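Local structure of RNA silencing suppressor p19 (Carnation Italian ringspot virus, 6BJV) at residues V68-Y73 with S100-A105; R72-D77 with H84-S89. The protein suppresses RNA silencing in infected plants by binding short interfering RNA duplexes as a homodimer and selecting them by length, in the manner of a molecular caliper. All blocks are in the same frame, centred on the assembly; numbering follows the deposited sequence.

Interaction 1. Residues V68-Y73 with S100-A105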
loop_
_atom_site.group_PDB
_atom_site.type_symbol
_atom_site.label_atom_id
_atom_site.label_comp_id
_atom_site.label_asym_id
_atom_site.label_seq_id
_atom_site.Cartn_x
_atom_site.Cartn_y
_atom_site.Cartn_z
ATOM N N VAL A 68 7.363 0.207 -16.393
ATOM C CA VAL A 68 8.260 1.355 -16.459
ATOM C C VAL A 68 8.327 1.939 -15.052
ATOM O O VAL A 68 7.452 2.708 -14.640
ATOM C CB VAL A 68 7.781 2.389 -17.483
ATOM C CG1 VAL A 68 8.817 3.488 -17.658
ATOM C CG2 VAL A 68 7.477 1.718 -18.818
ATOM N N VAL A 69 9.375 1.587 -14.311
ATOM C CA VAL A 69 9.459 1.850 -12.878
ATOM C C VAL A 69 10.539 2.890 -12.620
ATOM O O VAL A 69 11.663 2.768 -13.122
ATOM C CB VAL A 69 9.746 0.557 -12.094
ATOM C CG1 VAL A 69 9.832 0.838 -10.599
ATOM C CG2 VAL A 69 8.664 -0.485 -12.386
ATOM N N PHE A 70 10.195 3.907 -11.834
ATOM C CA PHE A 70 11.128 4.923 -11.375
ATOM C C PHE A 70 11.287 4.815 -9.863
ATOM O O PHE A 70 10.372 4.378 -9.159
ATOM C CB PHE A 70 10.643 6.328 -11.739
ATOM C CG PHE A 70 10.454 6.547 -13.214
ATOM C CD1 PHE A 70 9.288 6.145 -13.843
ATOM C CD2 PHE A 70 11.436 7.168 -13.967
ATOM C CE1 PHE A 70 9.109 6.352 -15.200
ATOM C CE2 PHE A 70 11.264 7.377 -15.321
ATOM C CZ PHE A 70 10.099 6.969 -15.939
ATOM N N LYS A 71 12.452 5.225 -9.363
ATOM C CA LYS A 71 12.760 5.090 -7.946
ATOM C C LYS A 71 13.584 6.271 -7.460
ATOM O O LYS A 71 14.461 6.769 -8.171
ATOM C CB LYS A 71 13.509 3.781 -7.672
ATOM C CG LYS A 71 12.594 2.574 -7.570
ATOM C CD LYS A 71 13.361 1.267 -7.612
ATOM C CE LYS A 71 12.415 0.084 -7.503
ATOM N NZ LYS A 71 13.111 -1.210 -7.716
ATOM N N ARG A 72 13.294 6.709 -6.235
ATOM C CA ARG A 72 14.022 7.790 -5.590
ATOM C C ARG A 72 14.285 7.429 -4.136
ATOM O O ARG A 72 13.480 6.753 -3.492
ATOM C CB ARG A 72 13.250 9.118 -5.646
ATOM C CG ARG A 72 13.394 9.889 -6.942
ATOM C CD ARG A 72 14.813 10.387 -7.139
ATOM N NE ARG A 72 14.936 11.224 -8.328
ATOM C CZ ARG A 72 14.910 10.759 -9.572
ATOM N NH1 ARG A 72 14.753 9.460 -9.798
ATOM N NH2 ARG A 72 15.033 11.596 -10.593
ATOM N N TYR A 73 15.426 7.893 -3.629
ATOM C CA TYR A 73 15.747 7.832 -2.207
ATOM C C TYR A 73 16.090 9.245 -1.761
ATOM O O TYR A 73 17.108 9.801 -2.185
ATOM C CB TYR A 73 16.906 6.873 -1.929
ATOM C CG TYR A 73 17.155 6.634 -0.455
ATOM C CD1 TYR A 73 17.752 7.607 0.337
ATOM C CD2 TYR A 73 16.795 5.434 0.144
ATOM C CE1 TYR A 73 17.980 7.393 1.683
ATOM C CE2 TYR A 73 17.021 5.211 1.488
ATOM C CZ TYR A 73 17.614 6.193 2.253
ATOM O OH TYR A 73 17.840 5.977 3.592
ATOM N N SER A 100 1.588 10.104 -19.117
ATOM C CA SER A 100 1.190 10.260 -20.512
ATOM C C SER A 100 2.249 9.767 -21.488
ATOM O O SER A 100 1.955 9.642 -22.683
ATOM C CB SER A 100 0.880 11.732 -20.797
ATOM O OG SER A 100 -0.121 12.223 -19.924
ATOM N N ARG A 101 3.461 9.482 -21.016
ATOM C CA ARG A 101 4.561 9.096 -21.885
ATOM C C ARG A 101 4.690 7.589 -22.060
ATOM O O ARG A 101 5.382 7.146 -22.984
ATOM C CB ARG A 101 5.876 9.653 -21.325
ATOM C CG ARG A 101 5.861 11.161 -21.097
ATOM C CD ARG A 101 6.500 11.901 -22.254
ATOM N NE ARG A 101 6.162 13.322 -22.262
ATOM C CZ ARG A 101 6.840 14.257 -22.923
ATOM N NH1 ARG A 101 7.919 13.938 -23.624
ATOM N NH2 ARG A 101 6.445 15.521 -22.875
ATOM N N PHE A 102 4.048 6.791 -21.202
ATOM C CA PHE A 102 4.198 5.342 -21.245
ATOM C C PHE A 102 2.864 4.605 -21.200
ATOM O O PHE A 102 2.856 3.375 -21.071
ATOM C CB PHE A 102 5.082 4.863 -20.086
ATOM C CG PHE A 102 6.276 5.738 -19.830
ATOM C CD1 PHE A 102 7.413 5.632 -20.614
ATOM C CD2 PHE A 102 6.263 6.661 -18.800
ATOM C CE1 PHE A 102 8.513 6.436 -20.376
ATOM C CE2 PHE A 102 7.358 7.466 -18.557
ATOM C CZ PHE A 102 8.484 7.354 -19.346
ATOM N N LEU A 103 1.742 5.312 -21.304
ATOM C CA LEU A 103 0.421 4.707 -21.226
ATOM C C LEU A 103 -0.311 4.883 -22.547
ATOM O O LEU A 103 -0.231 5.940 -23.178
ATOM C CB LEU A 103 -0.403 5.320 -20.091
ATOM C CG LEU A 103 0.118 5.070 -18.675
ATOM C CD1 LEU A 103 -0.695 5.867 -17.670
ATOM C CD2 LEU A 103 0.083 3.588 -18.333
ATOM N N GLY A 104 -1.025 3.837 -22.955
ATOM C CA GLY A 104 -1.801 3.868 -24.177
ATOM C C GLY A 104 -3.291 3.789 -23.918
ATOM O O GLY A 104 -3.789 4.356 -22.940
ATOM N N ALA A 105 -4.015 3.089 -24.790
ATOM C CA ALA A 105 -5.449 2.900 -24.614
ATOM C C ALA A 105 -5.765 1.712 -23.715
ATOM O O ALA A 105 -6.669 1.793 -22.877
ATOM C CB ALA A 105 -6.124 2.715 -25.975
#
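Val68 turns CG1 anti to its backbone N (chi1 -173°), and Phe102 sets its ring anti to its own carbonyl carbon; together these rotations bring the methyl over the centre of the ring. The CH-pi contact that results is nearly axial, with CG1 of Val68 3.9 Å from the centroid of the Phe102 ring and 9° off its normal. On the opposite face lies CB of the preceding residue, Arg101, so the ring is held between two aliphatic groups. Phe70 comes from the direction opposite to Phe102, and its CZ stands 3.8 Å from CZ of Phe102. Phe102 CZ lies at the edge of the Phe70 ring, near its plane, yet the two planes are inclined at 50°, a slanted aromatic pair with centroids 5.8 Å apart. Between these segments the contact is purely apolar, and Phe102 alone supplies the loop's side of it. The example illustrates how one aromatic side chain can join a loop to the edge of a sheet. The loop follows helix 92-99 and leads to strand 109-116, while Val68 and Phe70 belong to strand 68-75, outermost in this chain's sheet; helix 7-16 closes over the cluster, with Ala14 touching both strand residues and Thr10 touching Phe102.

Interaction 2. Residues R72-D77 with H84-S89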
loop_
_atom_site.group_PDB
_atom_site.type_symbol
_atom_site.label_atom_id
_atom_site.label_comp_id
_atom_site.label_asym_id
_atom_site.label_seq_id
_atom_site.Cartn_x
_atom_site.Cartn_y
_atom_site.Cartn_z
ATOM N N ARG A 72 13.294 6.709 -6.235
ATOM C CA ARG A 72 14.022 7.790 -5.590
ATOM C C ARG A 72 14.285 7.429 -4.136
ATOM O O ARG A 72 13.480 6.753 -3.492
ATOM C CB ARG A 72 13.250 9.118 -5.646
ATOM C CG ARG A 72 13.394 9.889 -6.942
ATOM C CD ARG A 72 14.813 10.387 -7.139
ATOM N NE ARG A 72 14.936 11.224 -8.328
ATOM C CZ ARG A 72 14.910 10.759 -9.572
ATOM N NH1 ARG A 72 14.753 9.460 -9.798
ATOM N NH2 ARG A 72 15.033 11.596 -10.593
ATOM N N TYR A 73 15.426 7.893 -3.629
ATOM C CA TYR A 73 15.747 7.832 -2.207
ATOM C C TYR A 73 16.090 9.245 -1.761
ATOM O O TYR A 73 17.108 9.801 -2.185
ATOM C CB TYR A 73 16.906 6.873 -1.929
ATOM C CG TYR A 73 17.155 6.634 -0.455
ATOM C CD1 TYR A 73 17.752 7.607 0.337
ATOM C CD2 TYR A 73 16.795 5.434 0.144
ATOM C CE1 TYR A 73 17.980 7.393 1.683
ATOM C CE2 TYR A 73 17.021 5.211 1.488
ATOM C CZ TYR A 73 17.614 6.193 2.253
ATOM O OH TYR A 73 17.840 5.977 3.592
ATOM N N LEU A 74 15.245 9.825 -0.917
ATOM C CA LEU A 74 15.426 11.183 -0.434
ATOM C C LEU A 74 15.772 11.167 1.049
ATOM O O LEU A 74 15.346 10.281 1.794
ATOM C CB LEU A 74 14.165 12.020 -0.660
ATOM C CG LEU A 74 13.662 12.067 -2.102
ATOM C CD1 LEU A 74 12.292 12.709 -2.163
ATOM C CD2 LEU A 74 14.640 12.813 -2.998
ATOM N N ARG A 75 16.552 12.159 1.468
ATOM C CA ARG A 75 16.929 12.286 2.867
ATOM C C ARG A 75 15.821 12.994 3.634
ATOM O O ARG A 75 15.211 13.944 3.137
ATOM C CB ARG A 75 18.245 13.053 2.995
ATOM C CG ARG A 75 19.325 12.576 2.030
ATOM C CD ARG A 75 20.574 12.110 2.752
ATOM N NE ARG A 75 21.525 11.496 1.828
ATOM C CZ ARG A 75 22.798 11.238 2.113
ATOM N NH1 ARG A 75 23.299 11.544 3.303
ATOM N NH2 ARG A 75 23.576 10.676 1.198
ATOM N N TYR A 76 15.557 12.520 4.848
ATOM C CA TYR A 76 14.438 13.026 5.635
ATOM C C TYR A 76 14.790 12.933 7.110
ATOM O O TYR A 76 15.016 11.834 7.623
ATOM C CB TYR A 76 13.166 12.238 5.326
ATOM C CG TYR A 76 11.953 12.671 6.116
ATOM C CD1 TYR A 76 11.493 13.981 6.058
ATOM C CD2 TYR A 76 11.257 11.767 6.905
ATOM C CE1 TYR A 76 10.383 14.378 6.774
ATOM C CE2 TYR A 76 10.145 12.154 7.622
ATOM C CZ TYR A 76 9.710 13.460 7.551
ATOM O OH TYR A 76 8.604 13.855 8.266
ATOM N N ASP A 77 14.827 14.082 7.786
ATOM C CA ASP A 77 15.175 14.158 9.200
ATOM C C ASP A 77 13.979 14.532 10.072
ATOM O O ASP A 77 14.156 14.898 11.237
ATOM C CB ASP A 77 16.323 15.149 9.406
ATOM C CG ASP A 77 16.058 16.495 8.764
ATOM O OD1 ASP A 77 14.937 17.023 8.922
ATOM O OD2 ASP A 77 16.969 17.024 8.094
ATOM N N HIS A 84 8.416 19.582 3.865
ATOM C CA HIS A 84 7.917 20.320 2.709
ATOM C C HIS A 84 8.707 19.977 1.453
ATOM O O HIS A 84 8.139 19.890 0.358
ATOM C CB HIS A 84 7.977 21.822 2.985
ATOM C CG HIS A 84 7.895 22.668 1.752
ATOM N ND1 HIS A 84 9.005 23.020 1.016
ATOM C CD2 HIS A 84 6.835 23.232 1.129
ATOM C CE1 HIS A 84 8.632 23.765 -0.010
ATOM N NE2 HIS A 84 7.321 23.910 0.037
ATOM N N ARG A 85 10.019 19.782 1.588
ATOM C CA ARG A 85 10.848 19.477 0.427
ATOM C C ARG A 85 10.517 18.099 -0.134
ATOM O O ARG A 85 10.208 17.956 -1.323
ATOM C CB ARG A 85 12.329 19.564 0.800
ATOM C CG ARG A 85 13.257 19.215 -0.352
ATOM C CD ARG A 85 14.711 19.503 -0.027
ATOM N NE ARG A 85 15.559 19.353 -1.207
ATOM C CZ ARG A 85 15.738 20.292 -2.133
ATOM N NH1 ARG A 85 15.131 21.467 -2.028
ATOM N NH2 ARG A 85 16.526 20.056 -3.172
ATOM N N VAL A 86 10.584 17.067 0.709
ATOM C CA VAL A 86 10.331 15.709 0.237
ATOM C C VAL A 86 8.926 15.591 -0.334
ATOM O O VAL A 86 8.696 14.838 -1.288
ATOM C CB VAL A 86 10.569 14.690 1.370
ATOM C CG1 VAL A 86 12.018 14.744 1.837
ATOM C CG2 VAL A 86 9.617 14.939 2.531
ATOM N N LEU A 87 7.964 16.324 0.231
ATOM C CA LEU A 87 6.626 16.351 -0.346
ATOM C C LEU A 87 6.631 16.922 -1.757
ATOM O O LEU A 87 5.717 16.631 -2.536
ATOM C CB LEU A 87 5.681 17.160 0.544
ATOM C CG LEU A 87 5.277 16.502 1.864
ATOM C CD1 LEU A 87 4.516 17.488 2.738
ATOM C CD2 LEU A 87 4.441 15.252 1.621
ATOM N N GLY A 88 7.634 17.727 -2.100
ATOM C CA GLY A 88 7.823 18.195 -3.455
ATOM C C GLY A 88 8.530 17.218 -4.363
ATOM O O GLY A 88 8.863 17.569 -5.498
ATOM N N SER A 89 8.775 15.992 -3.892
ATOM C CA SER A 89 9.429 14.989 -4.723
ATOM C C SER A 89 8.665 14.754 -6.017
ATOM O O SER A 89 9.273 14.477 -7.057
ATOM C CB SER A 89 9.563 13.679 -3.950
ATOM O OG SER A 89 10.270 12.711 -4.706
#
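Val86 meets Leu74 and Tyr76 where helix 80-87 folds back against the strand that precedes it, a beta-alpha unit at the margin of the four-stranded antiparallel sheet of p19. The two methyls of Val86 divide the work. CG1 approaches the carbonyl O of Arg75 at 3.5 Å and packs against CB of Leu74 at 4.3 Å, whereas CG2 touches CD1 of Tyr76 at 4.1 Å, the tyrosine side chain crossing the valine at about a right angle. Methyl CD1 of Leu74 presses tightly on Ser89, 3.4 Å from Ser89 CB and 3.2 Å from Ser89 OG. Tyr76 has its ring anti to the backbone N (chi1 179°), and its phenol is tied at the far end by a hydrogen bond between OH and the carbonyl O of Leu145. Phe59, on neighbouring strand 58-65, touches Leu74, Tyr76 and Val86 alike and so backs the whole apolar group. Near the end of the segment, Ser89 N bonds to Val86 O, 2.8 Å, and that same carbonyl also receives NZ of Lys141. This turn brings Ser89 beside Leu74, and its OG is hydrogen-bonded to Glu61 OE2 of strand 58-65.

Strand 68-75 serves both contacts, yet interactions 1 and 2 lie on opposite sides of the chain's centre, about 19 Å apart between their own centres. Each is largely buried, although Phe102 in interaction 1 remains partly exposed. At the start of the strand a distant loop is joined by a CH-pi contact and a slanted aromatic pair; at its end a helix only a few residues further along is seated by mixed aliphatic and tyrosine packing, with polar atoms of its turn fixed by Glu61 and Lys141. Between them, Arg72 and Tyr73 belong to both ranges; Arg72 is engaged elsewhere, in a salt bridge with Glu17. Val69, Lys71 and Tyr73 of the same strand pack instead on the bound RNA.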